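Local coordinates for antifreeze protein (Marinomonas primoryensis, PDB 3P4G) that probably binds ice through water molecules anchored on its surface, as a hyperactive, calcium-dependent antifreeze protein built as a right-handed beta-helix, at residues Val181-Leu195 against Ser201-Asp213. Numbering follows the deposited sequence.
With CA (calcium ion), chain L.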
ATOM      1  N   VAL A 181       1.949   0.968  -5.014  1.00  5.73           N
ATOM      2  CA  VAL A 181       0.753   1.140  -4.143  1.00  4.22           C
ATOM      3  C   VAL A 181      -0.095   2.236  -4.772  1.00  5.75           C
ATOM      4  O   VAL A 181       0.411   3.293  -5.176  1.00  6.67           O
ATOM      5  CB  VAL A 181       1.142   1.607  -2.735  1.00  4.24           C
ATOM      6  CG1 VAL A 181      -0.106   1.786  -1.830  1.00  6.58           C
ATOM      7  CG2 VAL A 181       2.119   0.573  -2.094  1.00  4.21           C
ATOM      8  N   GLU A 182      -1.391   1.978  -4.807  1.00  5.62           N
ATOM      9  CA  GLU A 182      -2.379   3.037  -5.099  1.00  6.00           C
ATOM     10  C   GLU A 182      -3.428   3.048  -3.982  1.00  6.94           C
ATOM     11  O   GLU A 182      -4.043   2.002  -3.665  1.00  7.75           O
ATOM     12  CB  GLU A 182      -3.061   2.733  -6.432  1.00  7.36           C
ATOM     13  CG  GLU A 182      -2.071   2.772  -7.653  1.00  9.85           C
ATOM     14  CD  GLU A 182      -2.681   2.357  -8.979  1.00 20.44           C
ATOM     15  OE1 GLU A 182      -3.782   1.769  -8.996  1.00 26.02           O
ATOM     16  OE2 GLU A 182      -2.021   2.574 -10.028  1.00 21.63           O
ATOM     17  N   VAL A 183      -3.598   4.208  -3.368  1.00  5.52           N
ATOM     18  CA  VAL A 183      -4.612   4.402  -2.297  1.00  6.59           C
ATOM     19  C   VAL A 183      -5.690   5.272  -2.871  1.00  6.59           C
ATOM     20  O   VAL A 183      -5.414   6.421  -3.258  1.00  8.18           O
ATOM     21  CB  VAL A 183      -3.974   5.102  -1.061  1.00  7.32           C
ATOM     22  CG1 VAL A 183      -5.034   5.303   0.038  1.00  7.08           C
ATOM     23  CG2 VAL A 183      -2.754   4.291  -0.492  1.00 10.22           C
ATOM     24  N   GLY A 184      -6.942   4.786  -2.898  1.00  6.39           N
ATOM     25  CA  GLY A 184      -8.027   5.500  -3.580  1.00  8.30           C
ATOM     26  C   GLY A 184      -8.485   6.709  -2.800  1.00  9.95           C
ATOM     27  O   GLY A 184      -8.961   7.683  -3.370  1.00 10.42           O
ATOM     28  N   ARG A 185      -8.344   6.644  -1.462  1.00  8.91           N
ATOM     29  CA  ARG A 185      -8.689   7.769  -0.641  1.00 10.45           C
ATOM     30  C   ARG A 185      -7.514   8.257   0.196  1.00 10.47           C
ATOM     31  O   ARG A 185      -6.489   8.597  -0.388  1.00 10.54           O
ATOM     32  CB  ARG A 185     -10.000   7.525   0.135  1.00 10.64           C
ATOM     33  CG  ARG A 185     -11.147   7.310  -0.840  1.00 16.78           C
ATOM     34  CD  ARG A 185     -12.504   7.053  -0.174  1.00 22.96           C
ATOM     35  NE  ARG A 185     -13.450   6.731  -1.250  1.00 31.84           N
ATOM     36  CZ  ARG A 185     -14.709   6.336  -1.076  1.00 34.69           C
ATOM     37  NH1 ARG A 185     -15.215   6.226   0.143  1.00 33.81           N
ATOM     38  NH2 ARG A 185     -15.458   6.049  -2.143  1.00 37.12           N
ATOM     39  N   THR A 186      -7.608   8.230   1.530  1.00  9.97           N
ATOM     40  CA  THR A 186      -6.703   9.005   2.366  1.00 10.12           C
ATOM     41  C   THR A 186      -5.848   8.131   3.248  1.00  9.86           C
ATOM     42  O   THR A 186      -6.304   7.075   3.720  1.00  8.67           O
ATOM     43  CB  THR A 186      -7.563  10.008   3.212  1.00 10.85           C
ATOM     44  OG1 THR A 186      -8.082  11.024   2.318  1.00 11.77           O
ATOM     45  CG2 THR A 186      -6.796  10.656   4.385  1.00 13.28           C
ATOM     46  N   ILE A 187      -4.592   8.539   3.411  1.00  7.91           N
ATOM     47  CA  ILE A 187      -3.735   7.925   4.409  1.00  7.03           C
ATOM     48  C   ILE A 187      -4.015   8.735   5.662  1.00  8.76           C
ATOM     49  O   ILE A 187      -3.594   9.892   5.779  1.00  9.30           O
ATOM     50  CB  ILE A 187      -2.263   7.930   4.049  1.00  7.12           C
ATOM     51  CG1 ILE A 187      -2.051   7.138   2.765  1.00  8.28           C
ATOM     52  CG2 ILE A 187      -1.445   7.238   5.183  1.00  8.33           C
ATOM     53  CD1 ILE A 187      -0.594   7.103   2.235  1.00  9.19           C
ATOM     54  N   ASN A 188      -4.757   8.118   6.568  1.00  7.77           N
ATOM     55  CA  ASN A 188      -5.182   8.751   7.821  1.00 10.38           C
ATOM     56  C   ASN A 188      -4.021   9.062   8.769  1.00 10.43           C
ATOM     57  O   ASN A 188      -2.918   8.611   8.569  1.00  9.94           O
ATOM     58  CB  ASN A 188      -6.259   7.899   8.496  1.00 11.65           C
ATOM     59  CG  ASN A 188      -7.631   8.057   7.844  1.00 13.23           C
ATOM     60  OD1 ASN A 188      -8.070   9.177   7.526  1.00 15.07           O
ATOM     61  ND2 ASN A 188      -8.348   6.936   7.711  1.00 15.89           N
ATOM     62  N   ALA A 189      -4.279   9.848   9.801  1.00 11.81           N
ATOM     63  CA  ALA A 189      -3.214  10.256  10.698  1.00 12.70           C
ATOM     64  C   ALA A 189      -2.473   9.058  11.268  1.00 13.35           C
ATOM     65  O   ALA A 189      -1.260   9.151  11.489  1.00 13.75           O
ATOM     66  CB  ALA A 189      -3.745  11.175  11.839  1.00 14.77           C
ATOM     67  N   SER A 190      -3.187   7.944  11.512  1.00 12.99           N
ATOM     68  CA  SER A 190      -2.572   6.764  12.136  1.00 13.69           C
ATOM     69  C   SER A 190      -1.883   5.868  11.085  1.00 11.89           C
ATOM     70  O   SER A 190      -1.132   4.926  11.449  1.00 13.46           O
ATOM     71  CB  SER A 190      -3.643   5.950  12.875  1.00 14.85           C
ATOM     72  OG  SER A 190      -4.622   5.460  11.929  1.00 13.88           O
ATOM     73  N   GLY A 191      -2.153   6.146   9.808  1.00 10.87           N
ATOM     74  CA  GLY A 191      -1.769   5.227   8.693  1.00  8.21           C
ATOM     75  C   GLY A 191      -0.380   5.545   8.197  1.00  8.20           C
ATOM     76  O   GLY A 191       0.096   6.707   8.293  1.00  8.09           O
ATOM     77  N   LYS A 192       0.286   4.526   7.643  1.00  8.16           N
ATOM     78  CA  LYS A 192       1.607   4.688   7.043  1.00  7.65           C
ATOM     79  C   LYS A 192       1.701   3.852   5.802  1.00  8.14           C
ATOM     80  O   LYS A 192       1.159   2.725   5.762  1.00  7.62           O
ATOM     81  CB  LYS A 192       2.699   4.238   8.002  1.00 10.00           C
ATOM     82  CG  LYS A 192       2.648   5.011   9.326  1.00 10.29           C
ATOM     83  CD  LYS A 192       3.929   4.823  10.139  1.00 16.13           C
ATOM     84  CE  LYS A 192       3.707   5.298  11.576  1.00 19.63           C
ATOM     85  NZ  LYS A 192       3.341   6.758  11.656  1.00 19.73           N
ATOM     86  N   VAL A 193       2.475   4.333   4.824  1.00  7.49           N
ATOM     87  CA  VAL A 193       2.819   3.494   3.650  1.00  7.32           C
ATOM     88  C   VAL A 193       4.317   3.605   3.533  1.00  8.57           C
ATOM     89  O   VAL A 193       4.834   4.687   3.276  1.00  8.64           O
ATOM     90  CB  VAL A 193       2.155   3.911   2.331  1.00  8.46           C
ATOM     91  CG1 VAL A 193       2.736   3.080   1.106  1.00  7.74           C
ATOM     92  CG2 VAL A 193       0.658   3.708   2.415  1.00  9.63           C
ATOM     93  N   LEU A 194       4.984   2.467   3.778  1.00  7.93           N
ATOM     94  CA  LEU A 194       6.446   2.353   3.745  1.00  6.14           C
ATOM     95  C   LEU A 194       6.777   1.487   2.553  1.00  6.71           C
ATOM     96  O   LEU A 194       6.425   0.298   2.529  1.00  6.75           O
ATOM     97  CB  LEU A 194       6.905   1.705   5.086  1.00  7.01           C
ATOM     98  CG  LEU A 194       6.278   2.350   6.329  1.00 10.07           C
ATOM     99  CD1 LEU A 194       6.732   1.580   7.641  1.00 12.91           C
ATOM    100  CD2 LEU A 194       6.665   3.824   6.402  1.00 12.52           C
ATOM    101  N   LEU A 195       7.408   2.087   1.540  1.00  6.28           N
ATOM    102  CA  LEU A 195       7.688   1.383   0.261  1.00  6.89           C
ATOM    103  C   LEU A 195       8.977   0.549   0.383  1.00  7.92           C
ATOM    104  O   LEU A 195       9.189  -0.446  -0.355  1.00  7.34           O
ATOM    105  CB  LEU A 195       7.699   2.386  -0.926  1.00  6.18           C
ATOM    106  CG  LEU A 195       6.462   3.253  -1.033  1.00  7.72           C
ATOM    107  CD1 LEU A 195       6.706   4.336  -2.130  1.00  8.09           C
ATOM    108  CD2 LEU A 195       5.201   2.433  -1.390  1.00  9.10           C
ATOM    109  N   SER A 201       6.641   2.846  -6.409  1.00  6.03           N
ATOM    110  CA  SER A 201       5.695   3.855  -6.865  1.00  7.08           C
ATOM    111  C   SER A 201       4.514   3.912  -5.907  1.00  7.30           C
ATOM    112  O   SER A 201       3.953   2.876  -5.577  1.00  7.55           O
ATOM    113  CB  SER A 201       5.187   3.513  -8.275  1.00  8.15           C
ATOM    114  OG  SER A 201       4.230   4.555  -8.561  1.00 15.62           O
ATOM    115  N   LEU A 202       4.156   5.126  -5.456  1.00  7.21           N
ATOM    116  CA  LEU A 202       2.935   5.361  -4.674  1.00  6.74           C
ATOM    117  C   LEU A 202       2.068   6.472  -5.301  1.00  6.53           C
ATOM    118  O   LEU A 202       2.554   7.560  -5.642  1.00  7.06           O
ATOM    119  CB  LEU A 202       3.324   5.732  -3.229  1.00  6.90           C
ATOM    120  CG  LEU A 202       2.149   6.240  -2.376  1.00  9.51           C
ATOM    121  CD1 LEU A 202       1.000   5.197  -2.210  1.00  7.49           C
ATOM    122  CD2 LEU A 202       2.630   6.705  -1.006  1.00 10.51           C
ATOM    123  N   LEU A 203       0.766   6.219  -5.357  1.00  6.58           N
ATOM    124  CA  LEU A 203      -0.197   7.248  -5.687  1.00  7.61           C
ATOM    125  C   LEU A 203      -1.242   7.261  -4.594  1.00  7.67           C
ATOM    126  O   LEU A 203      -1.838   6.222  -4.295  1.00  9.57           O
ATOM    127  CB  LEU A 203      -0.899   6.908  -7.010  1.00  7.53           C
ATOM    128  CG  LEU A 203      -2.130   7.783  -7.337  1.00  8.17           C
ATOM    129  CD1 LEU A 203      -1.759   9.280  -7.427  1.00  8.18           C
ATOM    130  CD2 LEU A 203      -2.827   7.347  -8.649  1.00 11.48           C
ATOM    131  N   VAL A 204      -1.427   8.424  -3.968  1.00  7.45           N
ATOM    132  CA  VAL A 204      -2.523   8.633  -2.978  1.00  5.73           C
ATOM    133  C   VAL A 204      -3.512   9.565  -3.644  1.00  7.67           C
ATOM    134  O   VAL A 204      -3.184  10.742  -3.927  1.00  8.03           O
ATOM    135  CB  VAL A 204      -1.987   9.239  -1.695  1.00  6.14           C
ATOM    136  CG1 VAL A 204      -3.140   9.526  -0.711  1.00  6.93           C
ATOM    137  CG2 VAL A 204      -1.026   8.258  -1.040  1.00  7.81           C
ATOM    138  N   SER A 205      -4.734   9.077  -3.901  1.00  8.16           N
ATOM    139  CA  SER A 205      -5.720   9.912  -4.567  1.00  9.39           C
ATOM    140  C   SER A 205      -6.456  10.899  -3.625  1.00  9.24           C
ATOM    141  O   SER A 205      -7.007  11.906  -4.090  1.00 10.38           O
ATOM    142  CB  SER A 205      -6.694   9.068  -5.408  1.00 11.52           C
ATOM    143  OG  SER A 205      -5.986   8.508  -6.523  1.00 12.01           O
ATOM    144  N   GLY A 206      -6.445  10.612  -2.320  1.00  9.03           N
ATOM    145  CA  GLY A 206      -7.014  11.487  -1.303  1.00  8.96           C
ATOM    146  C   GLY A 206      -5.868  12.238  -0.624  1.00  9.88           C
ATOM    147  O   GLY A 206      -4.853  12.568  -1.269  1.00  8.39           O
ATOM    148  N   ASP A 207      -6.030  12.497   0.675  1.00  8.93           N
ATOM    149  CA  ASP A 207      -5.117  13.357   1.407  1.00  9.79           C
ATOM    150  C   ASP A 207      -4.088  12.495   2.130  1.00  8.94           C
ATOM    151  O   ASP A 207      -4.298  11.286   2.261  1.00  9.13           O
ATOM    152  CB  ASP A 207      -5.911  14.110   2.467  1.00  9.09           C
ATOM    153  CG  ASP A 207      -7.021  14.952   1.858  1.00 13.67           C
ATOM    154  OD1 ASP A 207      -6.807  15.519   0.776  1.00 16.69           O
ATOM    155  OD2 ASP A 207      -8.111  15.000   2.447  1.00 15.58           O
ATOM    156  N   LEU A 208      -2.963  13.113   2.501  1.00  7.89           N
ATOM    157  CA  LEU A 208      -1.963  12.475   3.364  1.00  7.36           C
ATOM    158  C   LEU A 208      -1.931  13.180   4.707  1.00  9.75           C
ATOM    159  O   LEU A 208      -1.366  14.297   4.817  1.00  9.68           O
ATOM    160  CB  LEU A 208      -0.568  12.551   2.729  1.00  8.17           C
ATOM    161  CG  LEU A 208       0.572  11.983   3.577  1.00  6.82           C
ATOM    162  CD1 LEU A 208       0.311  10.541   3.987  1.00  8.07           C
ATOM    163  CD2 LEU A 208       1.926  12.098   2.842  1.00  9.06           C
ATOM    164  N   PHE A 209      -2.582  12.560   5.704  1.00  9.52           N
ATOM    165  CA  PHE A 209      -2.554  13.019   7.085  1.00 10.43           C
ATOM    166  C   PHE A 209      -1.582  12.167   7.919  1.00 10.18           C
ATOM    167  O   PHE A 209      -1.133  12.628   8.991  1.00 12.58           O
ATOM    168  CB  PHE A 209      -3.957  12.986   7.709  1.00  9.22           C
ATOM    169  CG  PHE A 209      -4.987  13.821   6.979  1.00  9.50           C
ATOM    170  CD1 PHE A 209      -4.626  14.988   6.309  1.00  9.62           C
ATOM    171  CD2 PHE A 209      -6.310  13.441   6.998  1.00 12.52           C
ATOM    172  CE1 PHE A 209      -5.608  15.750   5.655  1.00 11.46           C
ATOM    173  CE2 PHE A 209      -7.315  14.212   6.370  1.00 12.00           C
ATOM    174  CZ  PHE A 209      -6.956  15.364   5.708  1.00 12.88           C
ATOM    175  N   GLY A 210      -1.268  10.951   7.452  1.00 10.63           N
ATOM    176  CA  GLY A 210      -0.268  10.046   8.120  1.00  9.59           C
ATOM    177  C   GLY A 210       1.129  10.220   7.537  1.00 10.01           C
ATOM    178  O   GLY A 210       1.578  11.347   7.330  1.00 11.18           O
ATOM    179  N   GLU A 211       1.810   9.121   7.248  1.00  8.81           N
ATOM    180  CA  GLU A 211       3.193   9.169   6.785  1.00  9.04           C
ATOM    181  C   GLU A 211       3.399   8.275   5.571  1.00  8.61           C
ATOM    182  O   GLU A 211       2.765   7.198   5.455  1.00  8.25           O
ATOM    183  CB  GLU A 211       4.135   8.692   7.908  1.00  9.02           C
ATOM    184  CG  GLU A 211       4.020   9.550   9.205  1.00 14.25           C
ATOM    185  CD  GLU A 211       5.184   9.332  10.128  1.00 20.32           C
ATOM    186  OE1 GLU A 211       5.461   8.157  10.475  1.00 20.14           O
ATOM    187  OE2 GLU A 211       5.829  10.335  10.488  1.00 19.42           O
ATOM    188  N   VAL A 212       4.340   8.689   4.731  1.00  8.56           N
ATOM    189  CA  VAL A 212       4.804   7.921   3.562  1.00  8.46           C
ATOM    190  C   VAL A 212       6.334   7.927   3.602  1.00  9.30           C
ATOM    191  O   VAL A 212       6.970   8.949   3.915  1.00  8.92           O
ATOM    192  CB  VAL A 212       4.318   8.548   2.250  1.00  9.39           C
ATOM    193  CG1 VAL A 212       5.125   8.044   1.008  1.00 12.47           C
ATOM    194  CG2 VAL A 212       2.809   8.369   2.081  1.00  9.89           C
ATOM    195  N   ASP A 213       6.920   6.765   3.290  1.00  9.19           N
ATOM    196  CA  ASP A 213       8.372   6.677   3.233  1.00  9.24           C
ATOM    197  C   ASP A 213       8.700   5.897   1.962  1.00 10.19           C
ATOM    198  O   ASP A 213       8.259   4.742   1.801  1.00  8.87           O
ATOM    199  CB  ASP A 213       8.892   5.919   4.463  1.00 10.51           C
ATOM    200  CG  ASP A 213      10.388   6.089   4.673  1.00 13.94           C
ATOM    201  OD1 ASP A 213      11.143   6.188   3.691  1.00 12.56           O
ATOM    202  OD2 ASP A 213      10.801   6.282   5.855  1.00 21.66           O
TER
HETATM  203 CA    CA L 408       9.941  -1.870  -2.076  1.00  4.69          CA
HETATM  204  O   HOH W   1      -5.475   5.864  -6.457  1.00 20.81           O
HETATM  205  O   HOH W   2      -9.509  12.905   3.369  1.00 23.54           O
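Ile187 CD1 touches two valines of the next coil, 3.5 Å from Val204 CG2 and 3.6 Å from Val212 CG2. The Ile187 side chain crosses both at about a right angle, and the Val204 contact is tight. Ile187 CG1 stands anti to the carbonyl carbon (chi1 -61°), and CD1 continues the chain extended. Leu208 lies alongside Ile187, its CD1 against CB. Leu202 continues the interior. Its CD1 packs beside Val181 CG1, its CD2 meets Val193 CG1 tip to tip, and its CB touches Leu195 CD1.

Two parallel ladders bound this apolar interior: Val181-Val183 pairs with Leu202-Val204, and Lys192-Leu194 with Glu211-Asp213. Just before the turn of Asn188-Gly191, Ile187 O accepts from two amides. Phe209 N comes nearly along the C=O axis, while Gly210 N sits 48° out of the carbonyl plane. Leu195 O binds a calcium ion at 2.4 Å, in a site completed by Gly175, Asp177, Asp179, Thr197 and Asp200.

Farther out, Thr186 OG1 accepts from Asp207 N at 3.0 Å (168°). A water joins OG1 to Asp207 OD2, while OD1 is held by Lys226 N. Thr186 CG2 approaches Phe209 CD2 obliquely. A valine in place of Thr186 would probably leave Asp207 N without its acceptor and break the water link.

On the face that also carries Leu194 and Asp213, Lys192 and Glu211 run side by side. Lys192 NZ meets Glu211 OE1 at 2.8 Å, from above the carboxylate plane, in a salt bridge. The two coils thus stack in a beta-helix through an aliphatic interior and repeated backbone bonds, with charged and hydroxyl groups tying them together farther out.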